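Local coordinates for protein MGS-M5 (Unidentified, PDB 4Q3N) that probably catalyses the NAD-dependent interconversion of L-lactate and pyruvate, as a tetrameric lactate dehydrogenase from a deep-sea metagenome, at residues 45-49 / 60-64; 112-116 / 133-137; 262-266 / 295-299. All blocks are in the same frame, centred on the assembly; numbering follows the deposited sequence.

Contacts 1 and 2 both belong to the Rossmann-type NAD-binding domain, and contact 3 belongs to the C-terminal alpha/beta domain. They follow one another along the chain, each closing before the next opens. Contact 1 serves strand 60-63 at one margin of the six-stranded parallel sheet, and contact 2 serves strand 115-118, next to strand 141-143 at the other margin; their centres lie about 25 Å apart. Each fastens a helix within a beta-alpha-beta unit. Contact 3, centred about 43 Å from contact 1 and about 26 Å from contact 2, ties a loop to helix 292-311. The three do not touch: two lie in the coenzyme-binding half of the subunit and one in the C-terminal half.

Contact 1: residues 45-49 / 60-64; sequences AMDLN and SIKAG
Asn-49, in the last turn of helix 38-49, reaches over to Ile-61 on the edge strand with both ends of its amide. ND2 donates to Ile-61 O over 3.0 Å in a nearly straight bond (168°), which leaves close to the amide plane but meets the carbonyl from above its own plane. OD1 lies 3.4 Å from Ile-61 CB and takes a hydrogen bond from a water that in turn accepts from Ile-61 N. Asparagine suits this place because one short side chain can serve both backbone polar groups of a single strand residue, one directly and one through water.

The tight part is apolar. With CG1 anti to its carbonyl carbon (chi1 -52°), Ile-61 brings CD1 to 3.9 Å from Leu-48 CB, the two side chains crossing at about a right angle. Ala-45 is small enough for the helix to come close to the strand: its CB rests 3.7 Å from Ala-63 N. The loose side is that of Lys-62, whose side chain starts away from the helix and pairs with Asp-68 in a salt bridge.

Asp-47, on another helix face, forms a salt bridge with Lys-227 of the second subunit. Helix and strand run nearly antiparallel (162°), as expected in the beta-alpha-beta crossover from strand 30-34, and Leu-48 also packs on helix 13-25 and on strand 30-34.

Contact 2: residues 112-116 / 133-137; sequences FNGIL and ESGLH
A single leucine carries most of this contact: Leu-136, two residues beyond the helix end, puts its two methyl groups to different uses against the segment leading into strand 115-118. CD1 meets both Leu-116 and Phe-112, 4.0 Å from Leu-116 CD1 and 4.2 Å from Phe-112 CE2; the Leu-136 side chain crosses each of the other two at about a right angle. CD2 turns to the more exposed margin, where Asn-113 OD1 approaches to 3.8 Å. A branched apolar residue fits here because it can fill a buried site and still reach its rim.

Ser-134 adds the other touch, its CB lying 3.7 Å from Leu-116 CD1. Its hydroxyl is turned back to the chain (chi1 74°), placed between backbone N and carbonyl carbon; there OG accepts from Leu-136 N at 3.0 Å, forming an ST turn, and also bonds to Trp-131 O. This fixes the helix exit that delivers Leu-136. Gly-135 between them has a positive phi (81°), where a side chain would press on the carbonyl O of Ser-134, so glycine is called for.

On the other segment, Gly-114 N lies over the centre of the Phe-112 ring, a closeness that the missing side chain permits. The contact lies inside the beta-alpha-beta unit of strand 115-118, helix 123-134 and strand 141-143. Val-141 packs against Leu-116, Ser-134 and Leu-136, and helix 89-109 adds Met-108 to Leu-136 and Val-104 to Ser-134.

Contact 3: residues 262-266 / 295-299; sequences VYDCE and NSQLN
In the C-terminal alpha/beta domain, the loop joining strands 251-258 and 270-278 leans on helix 292-311, and Leu-298 is the apolar centre of their meeting. Its CG stands anti to the backbone N (chi1 -176°), which carries CD2 up to the loop: the methyl is 3.6 Å from Tyr-263 CB and equally near Tyr-263 CD2, and Cys-265 SG lies 3.7 Å away. Leucine suits a spot walled by an aromatic ring and a thiol, and cysteine is compact enough to let the loop backbone draw close to the helix. Asn-299 OD1 is also near Cys-265, 3.2 Å from its CB.

The two strands joined by this loop are neighbours in an antiparallel three-stranded sheet, so the contact packs the loop between them on the long C-terminal helix. Leu-298 extends the packing to Ile-271 and Leu-273 of strand 270-278, and Tyr-263 OH is hydrogen-bonded to Val-286 O and Leu-288 N.

Toward the exposed margin the contact becomes polar. Asn-295 ND2 donates to the syn lone pair of Asp-264 OD1 at 3.2 Å, a bent bond (139°), and more weakly to OD2; the carboxylate and amide planes stand 62° apart. A carboxylate accepts readily from such an amide, while Asn-295 OD1 takes a hydrogen bond from a water that accepts from Asp-264 N.

Contact 1: residues 45-49 / 60-64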
loop_
_atom_site.group_PDB
_atom_site.type_symbol
_atom_site.label_atom_id
_atom_site.label_comp_id
_atom_site.label_asym_id
_atom_site.label_seq_id
_atom_site.Cartn_x
_atom_site.Cartn_y
_atom_site.Cartn_z
ATOM N N ALA A 45 -10.483 18.798 -10.823
ATOM C CA ALA A 45 -10.996 18.193 -9.559
ATOM C C ALA A 45 -12.085 17.141 -9.857
ATOM O O ALA A 45 -12.092 16.080 -9.241
ATOM C CB ALA A 45 -11.551 19.289 -8.634
ATOM N N MET A 46 -13.003 17.427 -10.794
ATOM C CA MET A 46 -13.999 16.401 -11.186
ATOM C C MET A 46 -13.283 15.125 -11.623
ATOM O O MET A 46 -13.592 14.021 -11.145
ATOM C CB MET A 46 -14.889 16.868 -12.315
ATOM C CG MET A 46 -15.757 18.048 -11.973
ATOM S SD MET A 46 -16.486 18.703 -13.472
ATOM C CE MET A 46 -17.389 20.114 -12.775
ATOM N N ASP A 47 -12.303 15.269 -12.505
ATOM C CA ASP A 47 -11.692 14.104 -13.157
ATOM C C ASP A 47 -10.955 13.269 -12.094
ATOM O O ASP A 47 -10.992 12.030 -12.141
ATOM C CB ASP A 47 -10.728 14.557 -14.285
ATOM C CG ASP A 47 -10.490 13.492 -15.361
ATOM O OD1 ASP A 47 -11.248 12.486 -15.449
ATOM O OD2 ASP A 47 -9.531 13.693 -16.168
ATOM N N LEU A 48 -10.297 13.945 -11.144
ATOM C CA LEU A 48 -9.643 13.206 -10.031
ATOM C C LEU A 48 -10.686 12.544 -9.152
ATOM O O LEU A 48 -10.529 11.383 -8.815
ATOM C CB LEU A 48 -8.786 14.114 -9.173
ATOM C CG LEU A 48 -7.482 14.670 -9.764
ATOM C CD1 LEU A 48 -6.793 15.532 -8.662
ATOM C CD2 LEU A 48 -6.549 13.546 -10.214
ATOM N N ASN A 49 -11.736 13.296 -8.762
ATOM C CA ASN A 49 -12.759 12.745 -7.855
ATOM C C ASN A 49 -13.436 11.507 -8.388
ATOM O O ASN A 49 -13.761 10.595 -7.634
ATOM C CB ASN A 49 -13.849 13.784 -7.530
ATOM C CG ASN A 49 -13.435 14.671 -6.366
ATOM O OD1 ASN A 49 -12.781 14.178 -5.435
ATOM N ND2 ASN A 49 -13.779 15.971 -6.411
ATOM N N SER A 60 -10.608 14.175 0.161
ATOM C CA SER A 60 -11.400 15.355 -0.161
ATOM C C SER A 60 -10.634 16.146 -1.214
ATOM O O SER A 60 -9.502 16.581 -0.967
ATOM C CB SER A 60 -11.625 16.219 1.071
ATOM O OG SER A 60 -12.670 15.719 1.867
ATOM N N ILE A 61 -11.215 16.319 -2.394
ATOM C CA ILE A 61 -10.527 17.048 -3.469
ATOM C C ILE A 61 -11.434 18.127 -4.061
ATOM O O ILE A 61 -12.593 17.844 -4.385
ATOM C CB ILE A 61 -10.089 16.101 -4.625
ATOM C CG1 ILE A 61 -9.280 14.907 -4.083
ATOM C CG2 ILE A 61 -9.299 16.913 -5.738
ATOM C CD1 ILE A 61 -8.855 13.942 -5.237
ATOM N N LYS A 62 -10.932 19.357 -4.169
ATOM C CA LYS A 62 -11.746 20.411 -4.779
ATOM C C LYS A 62 -10.879 21.464 -5.476
ATOM O O LYS A 62 -9.677 21.570 -5.205
ATOM C CB LYS A 62 -12.605 21.085 -3.722
ATOM C CG LYS A 62 -11.828 22.040 -2.883
ATOM C CD LYS A 62 -12.718 22.684 -1.795
ATOM C CE LYS A 62 -11.899 23.688 -0.980
ATOM N NZ LYS A 62 -12.775 24.627 -0.261
ATOM N N ALA A 63 -11.474 22.251 -6.385
ATOM C CA ALA A 63 -10.777 23.434 -6.894
ATOM C C ALA A 63 -10.986 24.510 -5.848
ATOM O O ALA A 63 -12.072 24.589 -5.301
ATOM C CB ALA A 63 -11.387 23.920 -8.317
ATOM N N GLY A 64 -10.009 25.361 -5.565
ATOM C CA GLY A 64 -10.274 26.391 -4.561
ATOM C C GLY A 64 -9.636 27.720 -4.896
ATOM O O GLY A 64 -9.316 27.959 -6.061
HETATM O O HOH W 1 -13.561 14.533 -2.806
#

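Contact 2: residues 112-116 / 133-137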
loop_
_atom_site.group_PDB
_atom_site.type_symbol
_atom_site.label_atom_id
_atom_site.label_comp_id
_atom_site.label_asym_id
_atom_site.label_seq_id
_atom_site.Cartn_x
_atom_site.Cartn_y
_atom_site.Cartn_z
ATOM N N PHE A 112 -1.602 31.484 5.671
ATOM C CA PHE A 112 -0.816 30.265 5.521
ATOM C C PHE A 112 0.456 30.303 6.354
ATOM O O PHE A 112 1.137 31.324 6.393
ATOM C CB PHE A 112 -0.431 30.101 4.048
ATOM C CG PHE A 112 0.588 29.026 3.787
ATOM C CD1 PHE A 112 0.221 27.707 3.745
ATOM C CD2 PHE A 112 1.911 29.354 3.536
ATOM C CE1 PHE A 112 1.157 26.707 3.448
ATOM C CE2 PHE A 112 2.851 28.363 3.253
ATOM C CZ PHE A 112 2.468 27.048 3.197
ATOM N N ASN A 113 0.819 29.191 6.962
ATOM C CA ASN A 113 2.067 29.156 7.692
ATOM C C ASN A 113 2.646 27.773 7.612
ATOM O O ASN A 113 3.172 27.272 8.600
ATOM C CB ASN A 113 1.879 29.576 9.176
ATOM C CG ASN A 113 3.217 29.896 9.869
ATOM O OD1 ASN A 113 4.240 30.101 9.204
ATOM N ND2 ASN A 113 3.213 29.938 11.200
ATOM N N GLY A 114 2.543 27.154 6.430
ATOM C CA GLY A 114 3.047 25.806 6.256
ATOM C C GLY A 114 4.350 25.863 5.472
ATOM O O GLY A 114 5.114 26.831 5.549
ATOM N N ILE A 115 4.595 24.824 4.698
ATOM C CA ILE A 115 5.802 24.705 3.904
ATOM C C ILE A 115 5.529 25.012 2.422
ATOM O O ILE A 115 4.474 24.622 1.903
ATOM C CB ILE A 115 6.346 23.257 4.069
ATOM C CG1 ILE A 115 6.785 23.070 5.550
ATOM C CG2 ILE A 115 7.454 22.901 3.067
ATOM C CD1 ILE A 115 6.983 21.576 5.835
ATOM N N LEU A 116 6.459 25.693 1.747
ATOM C CA LEU A 116 6.362 25.922 0.281
ATOM C C LEU A 116 7.308 25.012 -0.442
ATOM O O LEU A 116 8.500 24.920 -0.084
ATOM C CB LEU A 116 6.717 27.392 -0.110
ATOM C CG LEU A 116 5.820 28.495 0.447
ATOM C CD1 LEU A 116 6.364 29.892 0.073
ATOM C CD2 LEU A 116 4.363 28.343 -0.058
ATOM N N GLU A 133 10.241 36.238 -1.041
ATOM C CA GLU A 133 8.977 36.972 -1.078
ATOM C C GLU A 133 8.034 36.467 0.011
ATOM O O GLU A 133 7.077 37.143 0.379
ATOM C CB GLU A 133 8.327 36.850 -2.448
ATOM C CG GLU A 133 9.186 37.428 -3.602
ATOM C CD GLU A 133 9.310 38.956 -3.512
ATOM O OE1 GLU A 133 8.490 39.576 -2.807
ATOM O OE2 GLU A 133 10.222 39.532 -4.130
ATOM N N SER A 134 8.296 35.268 0.523
ATOM C CA SER A 134 7.374 34.681 1.476
ATOM C C SER A 134 7.568 35.234 2.872
ATOM O O SER A 134 6.609 35.276 3.643
ATOM C CB SER A 134 7.511 33.150 1.511
ATOM O OG SER A 134 8.708 32.784 2.185
ATOM N N GLY A 135 8.789 35.636 3.224
ATOM C CA GLY A 135 9.033 36.091 4.593
ATOM C C GLY A 135 9.232 34.905 5.537
ATOM O O GLY A 135 9.437 35.075 6.736
ATOM N N LEU A 136 9.169 33.692 5.003
ATOM C CA LEU A 136 9.261 32.481 5.843
ATOM C C LEU A 136 10.696 32.096 6.081
ATOM O O LEU A 136 11.577 32.499 5.343
ATOM C CB LEU A 136 8.537 31.292 5.172
ATOM C CG LEU A 136 7.029 31.419 4.958
ATOM C CD1 LEU A 136 6.491 30.265 4.100
ATOM C CD2 LEU A 136 6.365 31.445 6.344
ATOM N N HIS A 137 10.934 31.259 7.081
ATOM C CA HIS A 137 12.276 30.772 7.313
ATOM C C HIS A 137 12.708 29.832 6.171
ATOM O O HIS A 137 11.908 29.100 5.603
ATOM C CB HIS A 137 12.351 30.053 8.664
ATOM C CG HIS A 137 13.733 29.675 9.058
ATOM N ND1 HIS A 137 14.247 28.410 8.846
ATOM C CD2 HIS A 137 14.717 30.390 9.658
ATOM C CE1 HIS A 137 15.483 28.359 9.315
ATOM N NE2 HIS A 137 15.796 29.551 9.800
#

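Contact 3: residues 262-266 / 295-299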
loop_
_atom_site.group_PDB
_atom_site.type_symbol
_atom_site.label_atom_id
_atom_site.label_comp_id
_atom_site.label_asym_id
_atom_site.label_seq_id
_atom_site.Cartn_x
_atom_site.Cartn_y
_atom_site.Cartn_z
ATOM N N VAL A 262 26.703 25.905 4.345
ATOM C CA VAL A 262 26.943 24.487 4.598
ATOM C C VAL A 262 28.051 23.983 3.682
ATOM O O VAL A 262 29.036 23.441 4.175
ATOM C CB VAL A 262 25.694 23.619 4.436
ATOM C CG1 VAL A 262 26.105 22.137 4.569
ATOM C CG2 VAL A 262 24.655 23.981 5.513
ATOM N N TYR A 263 27.924 24.201 2.366
ATOM C CA TYR A 263 29.001 23.868 1.440
ATOM C C TYR A 263 29.840 25.132 1.204
ATOM O O TYR A 263 29.397 26.260 1.532
ATOM C CB TYR A 263 28.413 23.276 0.124
ATOM C CG TYR A 263 27.900 21.848 0.270
ATOM C CD1 TYR A 263 26.658 21.582 0.875
ATOM C CD2 TYR A 263 28.664 20.757 -0.174
ATOM C CE1 TYR A 263 26.190 20.280 1.037
ATOM C CE2 TYR A 263 28.195 19.437 -0.043
ATOM C CZ TYR A 263 26.964 19.200 0.582
ATOM O OH TYR A 263 26.493 17.905 0.734
ATOM N N ASP A 264 31.054 25.025 0.679
ATOM C CA ASP A 264 31.775 26.305 0.625
ATOM C C ASP A 264 31.499 27.122 -0.646
ATOM O O ASP A 264 32.111 28.149 -0.860
ATOM C CB ASP A 264 33.279 26.117 0.836
ATOM C CG ASP A 264 33.836 25.038 0.005
ATOM O OD1 ASP A 264 33.376 24.912 -1.145
ATOM O OD2 ASP A 264 34.719 24.313 0.505
ATOM N N CYS A 265 30.530 26.709 -1.437
ATOM C CA CYS A 265 30.053 27.546 -2.526
ATOM C C CYS A 265 29.244 28.733 -1.987
ATOM O O CYS A 265 29.039 28.827 -0.778
ATOM C CB CYS A 265 29.216 26.714 -3.482
ATOM S SG CYS A 265 27.734 26.036 -2.727
ATOM N N GLU A 266 28.795 29.615 -2.890
ATOM C CA GLU A 266 27.943 30.760 -2.555
ATOM C C GLU A 266 26.935 30.418 -1.464
ATOM O O GLU A 266 26.246 29.400 -1.560
ATOM C CB GLU A 266 27.198 31.252 -3.809
ATOM C CG GLU A 266 26.769 32.699 -3.766
ATOM C CD GLU A 266 27.947 33.669 -3.970
ATOM O OE1 GLU A 266 28.408 33.866 -5.116
ATOM O OE2 GLU A 266 28.427 34.217 -2.969
ATOM N N ASN A 295 33.709 19.642 -5.916
ATOM C CA ASN A 295 33.612 20.901 -5.209
ATOM C C ASN A 295 33.677 22.070 -6.198
ATOM O O ASN A 295 32.946 23.063 -6.091
ATOM C CB ASN A 295 34.729 21.024 -4.169
ATOM C CG ASN A 295 34.321 21.897 -2.993
ATOM O OD1 ASN A 295 33.176 21.864 -2.548
ATOM N ND2 ASN A 295 35.246 22.696 -2.505
ATOM N N SER A 296 34.579 21.933 -7.156
ATOM C CA SER A 296 34.681 22.892 -8.244
ATOM C C SER A 296 33.364 22.965 -9.027
ATOM O O SER A 296 32.881 24.059 -9.380
ATOM C CB SER A 296 35.837 22.517 -9.155
ATOM O OG SER A 296 35.920 23.428 -10.219
ATOM N N GLN A 297 32.779 21.811 -9.312
ATOM C CA GLN A 297 31.543 21.797 -10.087
ATOM C C GLN A 297 30.415 22.430 -9.279
ATOM O O GLN A 297 29.555 23.106 -9.841
ATOM C CB GLN A 297 31.175 20.372 -10.522
ATOM C CG GLN A 297 32.153 19.732 -11.557
ATOM C CD GLN A 297 31.759 18.290 -11.814
ATOM O OE1 GLN A 297 31.747 17.456 -10.894
ATOM N NE2 GLN A 297 31.328 18.012 -13.026
ATOM N N LEU A 298 30.400 22.220 -7.959
ATOM C CA LEU A 298 29.347 22.818 -7.126
ATOM C C LEU A 298 29.509 24.357 -7.107
ATOM O O LEU A 298 28.536 25.124 -7.273
ATOM C CB LEU A 298 29.377 22.219 -5.688
ATOM C CG LEU A 298 28.219 22.759 -4.834
ATOM C CD1 LEU A 298 26.870 22.324 -5.400
ATOM C CD2 LEU A 298 28.366 22.394 -3.329
ATOM N N ASN A 299 30.746 24.807 -6.954
ATOM C CA ASN A 299 31.051 26.239 -7.029
ATOM C C ASN A 299 30.592 26.846 -8.375
ATOM O O ASN A 299 29.984 27.912 -8.417
ATOM C CB ASN A 299 32.554 26.496 -6.830
ATOM C CG ASN A 299 33.042 26.242 -5.368
ATOM O OD1 ASN A 299 32.288 26.291 -4.410
ATOM N ND2 ASN A 299 34.329 25.981 -5.229
HETATM O O HOH W 2 32.098 22.298 0.024
HETATM O O HOH W 3 30.212 29.516 -5.345
#